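Local coordinates for zona occludens toxin N-terminal domain-containing protein (Neisseria meningitidis MC58, PDB 2R2A) that is of unknown function but carries a P-loop NTPase-like zonular occludens toxin domain that probably binds nucleotide, at residues 29-34 with 39-44. Sequence-based numbering, arbitrary orientation.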
loop_
_atom_site.group_PDB
_atom_site.type_symbol
_atom_site.label_atom_id
_atom_site.label_comp_id
_atom_site.label_asym_id
_atom_site.label_seq_id
_atom_site.Cartn_x
_atom_site.Cartn_y
_atom_site.Cartn_z
ATOM N N ASP A 29 -12.490 -5.116 5.760
ATOM C CA ASP A 29 -12.618 -3.687 5.952
ATOM C C ASP A 29 -13.712 -3.085 5.052
ATOM O O ASP A 29 -13.892 -3.519 3.914
ATOM C CB ASP A 29 -11.266 -3.041 5.694
ATOM C CG ASP A 29 -10.255 -3.308 6.829
ATOM O OD1 ASP A 29 -10.525 -4.166 7.730
ATOM O OD2 ASP A 29 -9.185 -2.645 6.793
ATOM N N GLU A 30 -14.416 -2.075 5.559
ATOM C CA GLU A 30 -15.505 -1.405 4.819
ATOM C C GLU A 30 -15.176 -0.955 3.388
ATOM O O GLU A 30 -16.015 -1.076 2.478
ATOM C CB GLU A 30 -15.993 -0.182 5.612
ATOM C CG GLU A 30 -17.047 -0.478 6.684
ATOM C CD GLU A 30 -18.291 -1.137 6.106
ATOM O OE1 GLU A 30 -18.879 -0.595 5.130
ATOM O OE2 GLU A 30 -18.660 -2.217 6.620
HETATM N N MSE A 31 -13.967 -0.418 3.164
HETATM C CA MSE A 31 -13.683 0.157 1.825
HETATM C C MSE A 31 -13.692 -0.851 0.695
HETATM O O MSE A 31 -13.859 -0.468 -0.475
HETATM C CB MSE A 31 -12.398 1.016 1.802
HETATM C CG MSE A 31 -11.081 0.265 2.053
HETATM SE SE MSE A 31 -9.595 1.396 1.440
HETATM C CE MSE A 31 -9.521 2.432 3.043
ATOM N N PHE A 32 -13.545 -2.135 1.025
ATOM C CA PHE A 32 -13.493 -3.202 0.039
ATOM C C PHE A 32 -14.830 -3.885 -0.253
ATOM O O PHE A 32 -14.902 -4.774 -1.085
ATOM C CB PHE A 32 -12.446 -4.248 0.469
ATOM C CG PHE A 32 -11.047 -3.699 0.504
ATOM C CD1 PHE A 32 -10.472 -3.293 1.712
ATOM C CD2 PHE A 32 -10.304 -3.566 -0.672
ATOM C CE1 PHE A 32 -9.176 -2.766 1.736
ATOM C CE2 PHE A 32 -9.025 -3.047 -0.656
ATOM C CZ PHE A 32 -8.460 -2.657 0.565
ATOM N N LYS A 33 -15.863 -3.500 0.481
ATOM C CA LYS A 33 -17.157 -4.146 0.366
ATOM C C LYS A 33 -17.880 -3.552 -0.831
ATOM O O LYS A 33 -17.565 -2.408 -1.212
ATOM C CB LYS A 33 -17.958 -3.866 1.619
ATOM C CG LYS A 33 -17.460 -4.680 2.851
ATOM C CD LYS A 33 -18.291 -4.280 4.058
ATOM C CE LYS A 33 -17.697 -4.814 5.365
ATOM N NZ LYS A 33 -17.581 -6.296 5.382
ATOM N N PRO A 34 -18.854 -4.300 -1.394
ATOM C CA PRO A 34 -19.618 -3.758 -2.540
ATOM C C PRO A 34 -20.523 -2.636 -2.052
ATOM O O PRO A 34 -20.946 -2.650 -0.892
ATOM C CB PRO A 34 -20.444 -4.951 -3.013
ATOM C CG PRO A 34 -20.530 -5.866 -1.888
ATOM C CD PRO A 34 -19.339 -5.631 -0.993
ATOM N N ILE A 39 -21.360 -3.059 -6.435
ATOM C CA ILE A 39 -20.105 -2.742 -7.097
ATOM C C ILE A 39 -19.010 -2.528 -6.051
ATOM O O ILE A 39 -19.158 -1.693 -5.165
ATOM C CB ILE A 39 -20.198 -1.444 -7.943
ATOM C CG1 ILE A 39 -21.456 -1.456 -8.820
ATOM C CG2 ILE A 39 -18.971 -1.267 -8.813
ATOM C CD1 ILE A 39 -21.468 -2.562 -9.861
ATOM N N ARG A 40 -17.931 -3.287 -6.177
ATOM C CA ARG A 40 -16.718 -3.052 -5.356
ATOM C C ARG A 40 -15.818 -2.026 -6.010
ATOM O O ARG A 40 -15.748 -1.932 -7.245
ATOM C CB ARG A 40 -15.926 -4.345 -5.137
ATOM C CG ARG A 40 -16.606 -5.373 -4.297
ATOM C CD ARG A 40 -16.080 -6.777 -4.583
ATOM N NE ARG A 40 -16.319 -7.734 -3.491
ATOM C CZ ARG A 40 -17.491 -8.315 -3.210
ATOM N NH1 ARG A 40 -18.594 -8.038 -3.907
ATOM N NH2 ARG A 40 -17.580 -9.176 -2.202
ATOM N N ARG A 41 -15.085 -1.259 -5.203
ATOM C CA ARG A 41 -14.099 -0.327 -5.764
ATOM C C ARG A 41 -13.014 -1.134 -6.498
ATOM O O ARG A 41 -12.618 -2.200 -6.033
ATOM C CB ARG A 41 -13.457 0.510 -4.640
ATOM C CG ARG A 41 -14.495 1.408 -3.980
ATOM C CD ARG A 41 -13.919 2.069 -2.745
ATOM N NE ARG A 41 -12.825 2.969 -3.075
ATOM C CZ ARG A 41 -12.105 3.637 -2.173
ATOM N NH1 ARG A 41 -12.373 3.503 -0.878
ATOM N NH2 ARG A 41 -11.091 4.420 -2.561
ATOM N N LYS A 42 -12.599 -0.639 -7.666
ATOM C CA LYS A 42 -11.569 -1.288 -8.457
ATOM C C LYS A 42 -10.264 -1.290 -7.653
ATOM O O LYS A 42 -9.937 -0.283 -7.026
ATOM C CB LYS A 42 -11.374 -0.520 -9.762
ATOM C CG LYS A 42 -10.382 -1.136 -10.703
ATOM C CD LYS A 42 -10.462 -0.461 -12.102
ATOM C CE LYS A 42 -9.642 -1.260 -13.122
ATOM N NZ LYS A 42 -9.433 -0.566 -14.452
ATOM N N VAL A 43 -9.555 -2.424 -7.654
ATOM C CA VAL A 43 -8.269 -2.602 -6.941
ATOM C C VAL A 43 -7.105 -2.765 -7.947
ATOM O O VAL A 43 -7.173 -3.596 -8.848
ATOM C CB VAL A 43 -8.325 -3.816 -5.966
ATOM C CG1 VAL A 43 -6.978 -4.022 -5.208
ATOM C CG2 VAL A 43 -9.454 -3.644 -4.926
ATOM N N PHE A 44 -6.080 -1.928 -7.828
ATOM C CA PHE A 44 -4.852 -2.075 -8.625
ATOM C C PHE A 44 -3.797 -2.607 -7.683
ATOM O O PHE A 44 -3.621 -2.065 -6.589
ATOM C CB PHE A 44 -4.396 -0.721 -9.190
ATOM C CG PHE A 44 -5.375 -0.115 -10.188
ATOM C CD1 PHE A 44 -6.311 0.834 -9.788
ATOM C CD2 PHE A 44 -5.311 -0.481 -11.527
ATOM C CE1 PHE A 44 -7.208 1.401 -10.719
ATOM C CE2 PHE A 44 -6.212 0.065 -12.471
ATOM C CZ PHE A 44 -7.153 1.009 -12.054
HETATM O O HOH W 1 -15.172 -1.619 -2.506
HETATM O O HOH W 2 -15.285 -7.898 -0.182
#
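Arg40 lays its guanidinium against the ring of Pro34: Pro34 CD sits 3.8 Å above the guanidinium plane, offset toward its rim, and NH1 comes within 3.5 Å of Pro34 CG. The two side chains run side by side and point the same way. With chi1 at -67°, Arg40 CG is anti to the carbonyl carbon and beside the backbone N, which places it 3.7 Å from Phe32 O; the extended run from CG to NE then carries the guanidinium alongside the proline ring. Next to this pair the backbones come close, Pro34 CA giving a CA-H...O contact to Ile39 O at 3.4 Å.

Arg41 approaches differently. Its aliphatic CD meets Met31 O at 3.4 Å, and a bend at chi3 (64°) brings NH1 to 3.7 Å from CB of selenomethionine Met31, the two side chains crossing at a slant. The polar end has its partners elsewhere: NE donates to Gly88 O and NH2 forms a salt bridge with Asp125, which ties this loop to the region around strands 90-93 and 125-130. Deeper in, the Phe32 ring receives Val43 CG2 at its edge, 4.3 Å from CE2, a loose apolar touch; Met26 of helix 18-28 packs on both residues.

Water supplies the polar link. One molecule donates to Met31 O and Lys33 O and accepts from Arg41 N at 2.7 Å; a second joins Phe32 O to Arg40 NH2, weakly on the arginine side. Both segments belong to the connection between helix 18-28 and strand 43-45, in a beta-alpha-beta crossover from parallel strand 7-11, consistent with a P-loop NTPase-type fold. Each arginine sets a methylene near a carbonyl oxygen and its guanidinium against aliphatic carbon, so polar cohesion probably comes from the three-bonded water rather than charge pairing between the segments.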